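Alpha-ketoglutarate-dependent non-heme iron oxygenase EasH (Aspergillus japonicus, PDB 5M0T) is an iron(II)- and 2-oxoglutarate-dependent oxygenase involved in the biosynthesis of the ergot alkaloid cycloclavine. Local coordinates at residues A[70-80]-A[117-126]; A[151-162]-A[220-231]. All coordinates share one frame; numbering follows the deposited sequence.

Contact 1. Residues A[70-80]-A[117-126]; sequences YLAGMRQLSSL and SSVLETEPGY. With AKG (2-oxoglutaric acid), chain D.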
loop_
_atom_site.group_PDB
_atom_site.type_symbol
_atom_site.label_atom_id
_atom_site.label_comp_id
_atom_site.label_asym_id
_atom_site.label_seq_id
_atom_site.Cartn_x
_atom_site.Cartn_y
_atom_site.Cartn_z
ATOM N N TYR A 70 -14.887 -2.197 15.094
ATOM C CA TYR A 70 -15.189 -3.646 14.938
ATOM C C TYR A 70 -14.504 -4.596 15.958
ATOM O O TYR A 70 -15.021 -5.693 16.207
ATOM C CB TYR A 70 -14.867 -4.106 13.486
ATOM C CG TYR A 70 -15.821 -3.508 12.486
ATOM C CD1 TYR A 70 -17.170 -3.872 12.482
ATOM C CD2 TYR A 70 -15.405 -2.527 11.586
ATOM C CE1 TYR A 70 -18.073 -3.307 11.594
ATOM C CE2 TYR A 70 -16.301 -1.953 10.686
ATOM C CZ TYR A 70 -17.634 -2.332 10.701
ATOM O OH TYR A 70 -18.512 -1.771 9.800
ATOM N N LEU A 71 -13.364 -4.186 16.537
ATOM C CA LEU A 71 -12.543 -5.060 17.420
ATOM C C LEU A 71 -12.635 -4.810 18.950
ATOM O O LEU A 71 -11.972 -5.509 19.722
ATOM C CB LEU A 71 -11.064 -5.024 16.980
ATOM C CG LEU A 71 -10.752 -5.543 15.567
ATOM C CD1 LEU A 71 -9.327 -5.188 15.168
ATOM C CD2 LEU A 71 -10.982 -7.047 15.457
ATOM N N ALA A 72 -13.443 -3.844 19.388
ATOM C CA ALA A 72 -13.695 -3.648 20.827
ATOM C C ALA A 72 -14.440 -4.871 21.395
ATOM O O ALA A 72 -15.301 -5.446 20.718
ATOM C CB ALA A 72 -14.492 -2.363 21.070
ATOM N N GLY A 73 -14.080 -5.278 22.615
ATOM C CA GLY A 73 -14.668 -6.457 23.285
ATOM C C GLY A 73 -14.025 -7.812 22.984
ATOM O O GLY A 73 -14.335 -8.809 23.650
ATOM N N MET A 74 -13.137 -7.866 21.986
ATOM C CA MET A 74 -12.464 -9.111 21.602
ATOM C C MET A 74 -11.104 -9.195 22.268
ATOM O O MET A 74 -10.488 -8.158 22.576
ATOM C CB MET A 74 -12.253 -9.163 20.096
ATOM C CG MET A 74 -13.528 -9.361 19.310
ATOM S SD MET A 74 -13.192 -9.464 17.543
ATOM C CE MET A 74 -14.405 -10.695 17.063
ATOM N N ARG A 75 -10.645 -10.432 22.482
ATOM C CA ARG A 75 -9.224 -10.696 22.704
ATOM C C ARG A 75 -8.577 -10.820 21.320
ATOM O O ARG A 75 -9.098 -11.527 20.461
ATOM C CB ARG A 75 -9.028 -11.966 23.526
ATOM C CG ARG A 75 -9.674 -11.917 24.908
ATOM C CD ARG A 75 -9.331 -13.145 25.745
ATOM N NE ARG A 75 -7.885 -13.225 26.004
ATOM C CZ ARG A 75 -7.230 -12.618 26.997
ATOM N NH1 ARG A 75 -7.867 -11.866 27.903
ATOM N NH2 ARG A 75 -5.913 -12.780 27.091
ATOM N N GLN A 76 -7.473 -10.107 21.093
ATOM C CA GLN A 76 -6.780 -10.160 19.812
ATOM C C GLN A 76 -5.257 -10.092 19.943
ATOM O O GLN A 76 -4.720 -9.411 20.824
ATOM C CB GLN A 76 -7.305 -9.085 18.829
ATOM C CG GLN A 76 -6.945 -7.621 19.135
ATOM C CD GLN A 76 -5.584 -7.148 18.601
ATOM O OE1 GLN A 76 -5.062 -7.666 17.617
ATOM N NE2 GLN A 76 -5.014 -6.141 19.256
ATOM N N LEU A 77 -4.586 -10.836 19.067
ATOM C CA LEU A 77 -3.150 -10.725 18.838
ATOM C C LEU A 77 -2.955 -10.637 17.334
ATOM O O LEU A 77 -3.527 -11.436 16.611
ATOM C CB LEU A 77 -2.423 -11.954 19.374
ATOM C CG LEU A 77 -0.895 -12.012 19.176
ATOM C CD1 LEU A 77 -0.191 -10.941 20.006
ATOM C CD2 LEU A 77 -0.382 -13.402 19.501
ATOM N N SER A 78 -2.158 -9.673 16.877
ATOM C CA SER A 78 -1.852 -9.492 15.467
ATOM C C SER A 78 -0.326 -9.453 15.257
ATOM O O SER A 78 0.414 -9.784 16.156
ATOM C CB SER A 78 -2.562 -8.244 14.963
ATOM O OG SER A 78 -3.958 -8.402 15.119
ATOM N N SER A 79 0.141 -9.085 14.069
ATOM C CA SER A 79 1.571 -9.190 13.722
ATOM C C SER A 79 2.143 -10.574 14.135
ATOM O O SER A 79 3.137 -10.678 14.875
ATOM C CB SER A 79 2.348 -8.023 14.352
ATOM O OG SER A 79 1.780 -6.775 13.975
ATOM N N LEU A 80 1.464 -11.618 13.653
ATOM C CA LEU A 80 1.734 -13.017 14.006
ATOM C C LEU A 80 2.991 -13.624 13.357
ATOM O O LEU A 80 3.434 -14.678 13.795
ATOM C CB LEU A 80 0.534 -13.904 13.668
ATOM C CG LEU A 80 -0.804 -13.597 14.351
ATOM C CD1 LEU A 80 -1.919 -14.478 13.806
ATOM C CD2 LEU A 80 -0.687 -13.772 15.852
ATOM N N SER A 117 -3.207 -10.425 10.025
ATOM C CA SER A 117 -3.625 -11.705 10.547
ATOM C C SER A 117 -3.719 -11.586 12.051
ATOM O O SER A 117 -2.871 -10.944 12.678
ATOM C CB SER A 117 -2.618 -12.806 10.172
ATOM O OG SER A 117 -3.190 -14.082 10.393
ATOM N N SER A 118 -4.749 -12.202 12.621
ATOM C CA SER A 118 -5.001 -12.120 14.046
ATOM C C SER A 118 -5.510 -13.434 14.561
ATOM O O SER A 118 -6.046 -14.233 13.809
ATOM C CB SER A 118 -6.049 -11.029 14.365
ATOM O OG SER A 118 -5.777 -9.821 13.655
ATOM N N VAL A 119 -5.323 -13.655 15.851
ATOM C CA VAL A 119 -6.108 -14.627 16.587
ATOM C C VAL A 119 -7.175 -13.822 17.322
ATOM O O VAL A 119 -6.838 -12.870 18.030
ATOM C CB VAL A 119 -5.225 -15.410 17.564
ATOM C CG1 VAL A 119 -6.043 -16.418 18.361
ATOM C CG2 VAL A 119 -4.095 -16.082 16.779
ATOM N N LEU A 120 -8.445 -14.192 17.137
ATOM C CA LEU A 120 -9.570 -13.480 17.743
ATOM C C LEU A 120 -10.395 -14.423 18.620
ATOM O O LEU A 120 -11.112 -15.281 18.105
ATOM C CB LEU A 120 -10.455 -12.838 16.666
ATOM C CG LEU A 120 -9.848 -11.764 15.737
ATOM C CD1 LEU A 120 -10.921 -11.231 14.790
ATOM C CD2 LEU A 120 -9.191 -10.604 16.483
ATOM N N GLU A 121 -10.302 -14.241 19.936
ATOM C CA GLU A 121 -10.997 -15.077 20.911
ATOM C C GLU A 121 -12.196 -14.299 21.530
ATOM O O GLU A 121 -12.009 -13.236 22.136
ATOM C CB GLU A 121 -9.999 -15.527 21.993
ATOM C CG GLU A 121 -10.195 -16.947 22.506
ATOM C CD GLU A 121 -9.045 -17.426 23.384
ATOM O OE1 GLU A 121 -8.946 -16.921 24.530
ATOM O OE2 GLU A 121 -8.249 -18.299 22.944
ATOM N N THR A 122 -13.407 -14.816 21.363
ATOM C CA THR A 122 -14.607 -14.176 21.925
ATOM C C THR A 122 -15.007 -14.907 23.204
ATOM O O THR A 122 -15.096 -16.129 23.224
ATOM C CB THR A 122 -15.788 -14.157 20.932
ATOM O OG1 THR A 122 -16.179 -15.498 20.608
ATOM C CG2 THR A 122 -15.398 -13.451 19.639
ATOM N N GLU A 123 -15.222 -14.151 24.265
ATOM C CA GLU A 123 -15.582 -14.711 25.569
ATOM C C GLU A 123 -17.091 -14.996 25.654
ATOM O O GLU A 123 -17.860 -14.523 24.830
ATOM C CB GLU A 123 -15.145 -13.746 26.677
ATOM C CG GLU A 123 -13.636 -13.487 26.695
ATOM C CD GLU A 123 -13.211 -12.461 27.736
ATOM O OE1 GLU A 123 -14.056 -11.631 28.146
ATOM O OE2 GLU A 123 -12.032 -12.496 28.161
ATOM N N PRO A 124 -17.521 -15.781 26.650
ATOM C CA PRO A 124 -18.951 -15.925 26.910
ATOM C C PRO A 124 -19.640 -14.568 27.100
ATOM O O PRO A 124 -19.116 -13.697 27.806
ATOM C CB PRO A 124 -18.971 -16.710 28.218
ATOM C CG PRO A 124 -17.729 -17.522 28.168
ATOM C CD PRO A 124 -16.721 -16.619 27.560
ATOM N N GLY A 125 -20.782 -14.387 26.445
ATOM C CA GLY A 125 -21.525 -13.128 26.489
ATOM C C GLY A 125 -21.197 -12.109 25.399
ATOM O O GLY A 125 -21.909 -11.101 25.283
ATOM N N TYR A 126 -20.130 -12.349 24.614
ATOM C CA TYR A 126 -19.717 -11.409 23.564
ATOM C C TYR A 126 -20.866 -11.246 22.570
ATOM O O TYR A 126 -21.419 -12.239 22.082
ATOM C CB TYR A 126 -18.431 -11.864 22.859
ATOM C CG TYR A 126 -18.102 -11.050 21.629
ATOM C CD1 TYR A 126 -17.642 -9.733 21.743
ATOM C CD2 TYR A 126 -18.294 -11.576 20.351
ATOM C CE1 TYR A 126 -17.347 -8.978 20.614
ATOM C CE2 TYR A 126 -17.995 -10.828 19.217
ATOM C CZ TYR A 126 -17.535 -9.530 19.350
ATOM O OH TYR A 126 -17.256 -8.786 18.226
HETATM C C1 AKG D . -13.269 -8.751 11.308
HETATM O O1 AKG D . -13.116 -8.059 10.302
HETATM O O2 AKG D . -12.820 -8.433 12.499
HETATM C C2 AKG D . -14.005 -10.098 11.294
HETATM O O5 AKG D . -14.799 -10.303 10.395
HETATM C C3 AKG D . -13.728 -11.145 12.342
HETATM C C4 AKG D . -14.662 -12.340 12.236
HETATM C C5 AKG D . -14.440 -13.396 13.283
HETATM O O3 AKG D . -13.356 -13.277 14.013
HETATM O O4 AKG D . -15.224 -14.306 13.427
HETATM O O HOH W 1 -16.149 -6.086 18.435
HETATM O O HOH W 2 -0.247 -10.995 11.573
#
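With chi1 at -71° and chi2 anti, CG and SD of M74 come to lie between Y126 and L120, SD 4.0 Å from CD1 of L120. The turn at chi3 (143°) then directs CE of M74 to within 3.6 Å of OH of Y126 and alongside the methyl of T122. Y126 comes to meet it with its ring swung anti to the backbone N (chi1 170°). Its hydroxyl donates to a water in the plane of the ring; that water lies, at doubtfully short distances, near the carbonyls of Y70 at the helix end and A72 in the type II turn L71–M74. L120 faces two ways: CD2 presses on CB of Q76 at 3.4 Å, and CD1 lies 3.3 Å from O3 of 2-oxoglutarate, so the leucine forms part of the cosubstrate pocket together with L71. At the other end the hydroxyl of S118 donates to OG of S78 (2.7 Å). OG of S78 in turn donates a hydrogen bond to OE1 of Q76, close to the line of its C=O bond. On the face of R75 and E121 the two side chains run side by side, but NE of R75 and OE1 of E121 stay 4.1 Å apart, too far for a salt bridge; OE2 of E121 pairs with R223 instead. Backbone bonds R75–E121 and L77–V119, two in each pair, zip the antiparallel ladder. Strand 75-77 is the outermost on this side of the main sheet within the chain, with strand 112-122 separating it from strand 222-231. Helix 42-52 packs on L77, L80 and V119, helix 85-91 on L80 and S117, and L276 of the second subunit rests on L71, Q76, S78 and S118.

Contact 2. Residues A[151-162]-A[220-231]; sequences SMLNFLTALTDF and FLRRGFPLIMQS. With AKG (2-oxoglutaric acid), chain D.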
loop_
_atom_site.group_PDB
_atom_site.type_symbol
_atom_site.label_atom_id
_atom_site.label_comp_id
_atom_site.label_asym_id
_atom_site.label_seq_id
_atom_site.Cartn_x
_atom_site.Cartn_y
_atom_site.Cartn_z
ATOM N N SER A 151 -9.671 -7.027 -3.637
ATOM C CA SER A 151 -8.606 -6.435 -2.824
ATOM C C SER A 151 -8.151 -7.319 -1.686
ATOM O O SER A 151 -7.000 -7.271 -1.312
ATOM C CB SER A 151 -9.092 -5.101 -2.228
ATOM O OG SER A 151 -10.259 -5.309 -1.464
ATOM N N MET A 152 -9.056 -8.105 -1.119
ATOM C CA MET A 152 -8.753 -8.911 0.048
ATOM C C MET A 152 -9.310 -10.317 -0.073
ATOM O O MET A 152 -10.325 -10.542 -0.733
ATOM C CB MET A 152 -9.357 -8.265 1.282
ATOM C CG MET A 152 -8.817 -6.890 1.582
ATOM S SD MET A 152 -9.641 -6.190 3.008
ATOM C CE MET A 152 -8.497 -4.894 3.474
ATOM N N LEU A 153 -8.629 -11.244 0.581
ATOM C CA LEU A 153 -9.068 -12.625 0.694
ATOM C C LEU A 153 -8.789 -13.072 2.124
ATOM O O LEU A 153 -7.627 -13.097 2.530
ATOM C CB LEU A 153 -8.295 -13.521 -0.282
ATOM C CG LEU A 153 -8.767 -14.971 -0.398
ATOM C CD1 LEU A 153 -10.283 -15.079 -0.573
ATOM C CD2 LEU A 153 -8.035 -15.647 -1.553
ATOM N N ASN A 154 -9.847 -13.431 2.861
ATOM C CA ASN A 154 -9.746 -13.833 4.272
ATOM C C ASN A 154 -9.853 -15.341 4.458
ATOM O O ASN A 154 -10.900 -15.923 4.215
ATOM C CB ASN A 154 -10.840 -13.153 5.105
ATOM C CG ASN A 154 -10.580 -13.240 6.605
ATOM O OD1 ASN A 154 -9.950 -14.185 7.104
ATOM N ND2 ASN A 154 -11.057 -12.238 7.335
ATOM N N PHE A 155 -8.770 -15.961 4.917
ATOM C CA PHE A 155 -8.780 -17.365 5.310
ATOM C C PHE A 155 -9.003 -17.375 6.804
ATOM O O PHE A 155 -8.067 -17.140 7.551
ATOM C CB PHE A 155 -7.438 -18.037 5.004
ATOM C CG PHE A 155 -7.094 -18.094 3.537
ATOM C CD1 PHE A 155 -6.578 -16.981 2.890
ATOM C CD2 PHE A 155 -7.215 -19.286 2.823
ATOM C CE1 PHE A 155 -6.237 -17.035 1.548
ATOM C CE2 PHE A 155 -6.879 -19.348 1.475
ATOM C CZ PHE A 155 -6.386 -18.227 0.839
ATOM N N LEU A 156 -10.232 -17.626 7.250
ATOM C CA LEU A 156 -10.556 -17.555 8.671
ATOM C C LEU A 156 -10.671 -18.952 9.251
ATOM O O LEU A 156 -11.680 -19.631 9.072
ATOM C CB LEU A 156 -11.829 -16.733 8.906
ATOM C CG LEU A 156 -11.998 -16.210 10.357
ATOM C CD1 LEU A 156 -12.992 -15.053 10.439
ATOM C CD2 LEU A 156 -12.413 -17.306 11.333
ATOM N N THR A 157 -9.642 -19.371 9.972
ATOM C CA THR A 157 -9.550 -20.733 10.453
ATOM C C THR A 157 -10.115 -20.852 11.870
ATOM O O THR A 157 -9.816 -20.034 12.739
ATOM C CB THR A 157 -8.082 -21.203 10.441
ATOM O OG1 THR A 157 -7.517 -20.967 9.150
ATOM C CG2 THR A 157 -7.977 -22.666 10.803
ATOM N N ALA A 158 -10.910 -21.895 12.092
ATOM C CA ALA A 158 -11.396 -22.241 13.414
ATOM C C ALA A 158 -10.279 -22.937 14.211
ATOM O O ALA A 158 -9.744 -23.957 13.786
ATOM C CB ALA A 158 -12.628 -23.129 13.309
ATOM N N LEU A 159 -9.923 -22.365 15.355
ATOM C CA LEU A 159 -8.927 -22.951 16.250
ATOM C C LEU A 159 -9.549 -23.657 17.443
ATOM O O LEU A 159 -8.827 -24.326 18.187
ATOM C CB LEU A 159 -7.949 -21.879 16.728
ATOM C CG LEU A 159 -7.127 -21.176 15.646
ATOM C CD1 LEU A 159 -6.248 -20.098 16.259
ATOM C CD2 LEU A 159 -6.284 -22.182 14.861
ATOM N N THR A 160 -10.855 -23.450 17.648
ATOM C CA THR A 160 -11.691 -24.269 18.518
ATOM C C THR A 160 -12.906 -24.667 17.683
ATOM O O THR A 160 -13.038 -24.220 16.543
ATOM C CB THR A 160 -12.227 -23.467 19.717
ATOM O OG1 THR A 160 -13.002 -22.359 19.237
ATOM C CG2 THR A 160 -11.103 -22.958 20.601
ATOM N N ASP A 161 -13.811 -25.468 18.252
ATOM C CA ASP A 161 -15.112 -25.718 17.604
ATOM C C ASP A 161 -15.795 -24.382 17.318
ATOM O O ASP A 161 -15.678 -23.460 18.106
ATOM C CB ASP A 161 -16.033 -26.620 18.452
ATOM C CG ASP A 161 -15.631 -28.121 18.406
ATOM O OD1 ASP A 161 -15.165 -28.655 17.377
ATOM O OD2 ASP A 161 -15.790 -28.795 19.431
ATOM N N PHE A 162 -16.438 -24.286 16.160
ATOM C CA PHE A 162 -17.205 -23.129 15.728
ATOM C C PHE A 162 -18.649 -23.613 15.620
ATOM O O PHE A 162 -18.939 -24.464 14.773
ATOM C CB PHE A 162 -16.741 -22.651 14.343
ATOM C CG PHE A 162 -15.873 -21.423 14.349
ATOM C CD1 PHE A 162 -14.885 -21.230 15.307
ATOM C CD2 PHE A 162 -16.015 -20.480 13.354
ATOM C CE1 PHE A 162 -14.094 -20.094 15.291
ATOM C CE2 PHE A 162 -15.213 -19.348 13.320
ATOM C CZ PHE A 162 -14.257 -19.146 14.299
ATOM N N PHE A 220 -17.485 -21.203 27.061
ATOM C CA PHE A 220 -16.655 -21.570 25.905
ATOM C C PHE A 220 -15.998 -20.340 25.278
ATOM O O PHE A 220 -16.700 -19.390 24.879
ATOM C CB PHE A 220 -17.499 -22.297 24.857
ATOM C CG PHE A 220 -16.696 -23.084 23.856
ATOM C CD1 PHE A 220 -16.196 -22.479 22.711
ATOM C CD2 PHE A 220 -16.431 -24.436 24.072
ATOM C CE1 PHE A 220 -15.451 -23.222 21.789
ATOM C CE2 PHE A 220 -15.696 -25.174 23.160
ATOM C CZ PHE A 220 -15.216 -24.576 22.014
ATOM N N LEU A 221 -14.660 -20.368 25.198
ATOM C CA LEU A 221 -13.882 -19.353 24.491
ATOM C C LEU A 221 -13.733 -19.806 23.049
ATOM O O LEU A 221 -13.067 -20.807 22.782
ATOM C CB LEU A 221 -12.497 -19.181 25.106
ATOM C CG LEU A 221 -12.460 -18.769 26.568
ATOM C CD1 LEU A 221 -11.265 -19.457 27.220
ATOM C CD2 LEU A 221 -12.432 -17.248 26.764
ATOM N N ARG A 222 -14.349 -19.065 22.135
ATOM C CA ARG A 222 -14.371 -19.402 20.702
ATOM C C ARG A 222 -13.197 -18.692 20.022
ATOM O O ARG A 222 -13.167 -17.473 19.974
ATOM C CB ARG A 222 -15.749 -19.022 20.116
ATOM C CG ARG A 222 -15.918 -19.007 18.599
ATOM C CD ARG A 222 -15.254 -17.785 17.996
ATOM N NE ARG A 222 -15.918 -17.233 16.849
ATOM C CZ ARG A 222 -15.457 -16.197 16.150
ATOM N NH1 ARG A 222 -14.303 -15.584 16.455
ATOM N NH2 ARG A 222 -16.155 -15.783 15.108
ATOM N N ARG A 223 -12.217 -19.456 19.538
ATOM C CA ARG A 223 -10.985 -18.882 18.993
ATOM C C ARG A 223 -10.952 -19.022 17.476
ATOM O O ARG A 223 -10.946 -20.135 16.957
ATOM C CB ARG A 223 -9.759 -19.558 19.599
ATOM C CG ARG A 223 -8.446 -18.999 19.059
ATOM C CD ARG A 223 -7.251 -19.068 20.004
ATOM N NE ARG A 223 -7.221 -20.208 20.920
ATOM C CZ ARG A 223 -6.169 -20.531 21.676
ATOM N NH1 ARG A 223 -5.034 -19.825 21.632
ATOM N NH2 ARG A 223 -6.245 -21.588 22.477
ATOM N N GLY A 224 -10.947 -17.892 16.779
ATOM C CA GLY A 224 -10.819 -17.850 15.323
ATOM C C GLY A 224 -9.473 -17.296 14.902
ATOM O O GLY A 224 -8.775 -16.681 15.711
ATOM N N PHE A 225 -9.123 -17.497 13.631
ATOM C CA PHE A 225 -7.809 -17.116 13.102
ATOM C C PHE A 225 -7.964 -16.511 11.712
ATOM O O PHE A 225 -7.812 -17.217 10.718
ATOM C CB PHE A 225 -6.922 -18.371 13.107
ATOM C CG PHE A 225 -5.584 -18.216 12.448
ATOM C CD1 PHE A 225 -4.893 -17.016 12.438
ATOM C CD2 PHE A 225 -4.987 -19.321 11.862
ATOM C CE1 PHE A 225 -3.658 -16.916 11.828
ATOM C CE2 PHE A 225 -3.757 -19.223 11.252
ATOM C CZ PHE A 225 -3.091 -18.020 11.234
ATOM N N PRO A 226 -8.335 -15.217 11.632
ATOM C CA PRO A 226 -8.375 -14.540 10.340
ATOM C C PRO A 226 -6.985 -14.318 9.782
ATOM O O PRO A 226 -6.110 -13.850 10.488
ATOM C CB PRO A 226 -9.027 -13.184 10.660
ATOM C CG PRO A 226 -8.828 -13.010 12.129
ATOM C CD PRO A 226 -9.000 -14.400 12.666
ATOM N N LEU A 227 -6.793 -14.660 8.518
ATOM C CA LEU A 227 -5.556 -14.404 7.827
ATOM C C LEU A 227 -5.956 -13.760 6.513
ATOM O O LEU A 227 -6.563 -14.411 5.648
ATOM C CB LEU A 227 -4.803 -15.729 7.637
ATOM C CG LEU A 227 -3.399 -15.737 7.040
ATOM C CD1 LEU A 227 -2.842 -17.151 7.167
ATOM C CD2 LEU A 227 -3.386 -15.297 5.577
ATOM N N ILE A 228 -5.629 -12.478 6.360
ATOM C CA ILE A 228 -6.124 -11.707 5.223
ATOM C C ILE A 228 -4.993 -11.372 4.261
ATOM O O ILE A 228 -4.044 -10.668 4.619
ATOM C CB ILE A 228 -6.873 -10.444 5.679
ATOM C CG1 ILE A 228 -7.819 -10.779 6.841
ATOM C CG2 ILE A 228 -7.640 -9.841 4.520
ATOM C CD1 ILE A 228 -8.605 -9.601 7.391
ATOM N N MET A 229 -5.101 -11.898 3.040
ATOM C CA MET A 229 -4.196 -11.540 1.941
ATOM C C MET A 229 -4.822 -10.418 1.137
ATOM O O MET A 229 -6.042 -10.307 1.041
ATOM C CB MET A 229 -3.925 -12.742 1.029
ATOM C CG MET A 229 -3.410 -13.963 1.766
ATOM S SD MET A 229 -1.922 -13.661 2.722
ATOM C CE MET A 229 -0.739 -13.298 1.432
ATOM N N GLN A 230 -3.963 -9.616 0.526
ATOM C CA GLN A 230 -4.382 -8.401 -0.140
ATOM C C GLN A 230 -3.581 -8.125 -1.402
ATOM O O GLN A 230 -2.402 -8.444 -1.479
ATOM C CB GLN A 230 -4.219 -7.263 0.861
ATOM C CG GLN A 230 -4.403 -5.848 0.357
ATOM C CD GLN A 230 -4.541 -4.887 1.527
ATOM O OE1 GLN A 230 -5.485 -4.977 2.306
ATOM N NE2 GLN A 230 -3.573 -4.009 1.681
ATOM N N SER A 231 -4.249 -7.528 -2.377
ATOM C CA SER A 231 -3.615 -6.958 -3.572
ATOM C C SER A 231 -2.420 -6.054 -3.216
ATOM O O SER A 231 -2.549 -5.138 -2.395
ATOM C CB SER A 231 -4.668 -6.156 -4.371
ATOM O OG SER A 231 -4.071 -5.358 -5.367
HETATM C C1 AKG D . -13.269 -8.751 11.308
HETATM O O1 AKG D . -13.116 -8.059 10.302
HETATM O O2 AKG D . -12.820 -8.433 12.499
HETATM C C2 AKG D . -14.005 -10.098 11.294
HETATM O O5 AKG D . -14.799 -10.303 10.395
HETATM C C3 AKG D . -13.728 -11.145 12.342
HETATM C C4 AKG D . -14.662 -12.340 12.236
HETATM C C5 AKG D . -14.440 -13.396 13.283
HETATM O O3 AKG D . -13.356 -13.277 14.013
HETATM O O4 AKG D . -15.224 -14.306 13.427
#
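The ring of F162 lies almost parallel to the guanidinium of R222, their planes 13° apart, with CZ of F162 offset over one face and 3.6 Å from NE of R222. R222 reaches this position through bends at chi2 (-75°) and chi3, which turn its end toward 2-oxoglutarate. There NH2 of R222 approaches O4 of the cosubstrate at 2.4 Å, a doubtfully short length; the bond from NH1 to O3 is weak, and G167 O also accepts from NH2. L156 flanks the same carboxylate, its CD1 3.6 Å from C5 of the cosubstrate. Strands 152-158 and 222-231 are neighbours in the main sheet of a cupin-type double-stranded beta-helix, the fold of the PhyH family, and run antiparallel at 161°. On the face of N154, the amide crosses I228 obliquely, with ND2 3.6 Å from CG1 of the isoleucine. On the other face F155 turns a ring edge to O of L227, and T157 lies beside F225, pointing the same way. L159 crosses both F225 and R223, its CD1 3.7 Å from CB of F225. Just past strand 152-158, T160 meets R223 at about a right angle, and its OG1 accepts the backbone N of R223 at 3.0 Å.

How the contacts relate
Contact 1 and contact 2 lie in one sheet with centres about 11 Å apart, joined where strand 112-122 runs beside strand 222-231. N of L120 is 2.9 Å from O of G224, and OG of S117 is likewise 2.9 Å from O of P226, both probable hydrogen bonds. Between these, F225 packs against S117 and S118. Both contacts reach the 2-oxoglutarate: 70-80/117-126 brings L71 and L120, 151-162/220-231 brings L156 and R222. Iron(II) is held by H132, E134 and H210. In contact 1 the side chain of Y70 is about 6 Å from the iron(II) ion. In contact 2 the side chain of N154 is about 5 Å from the iron(II) ion.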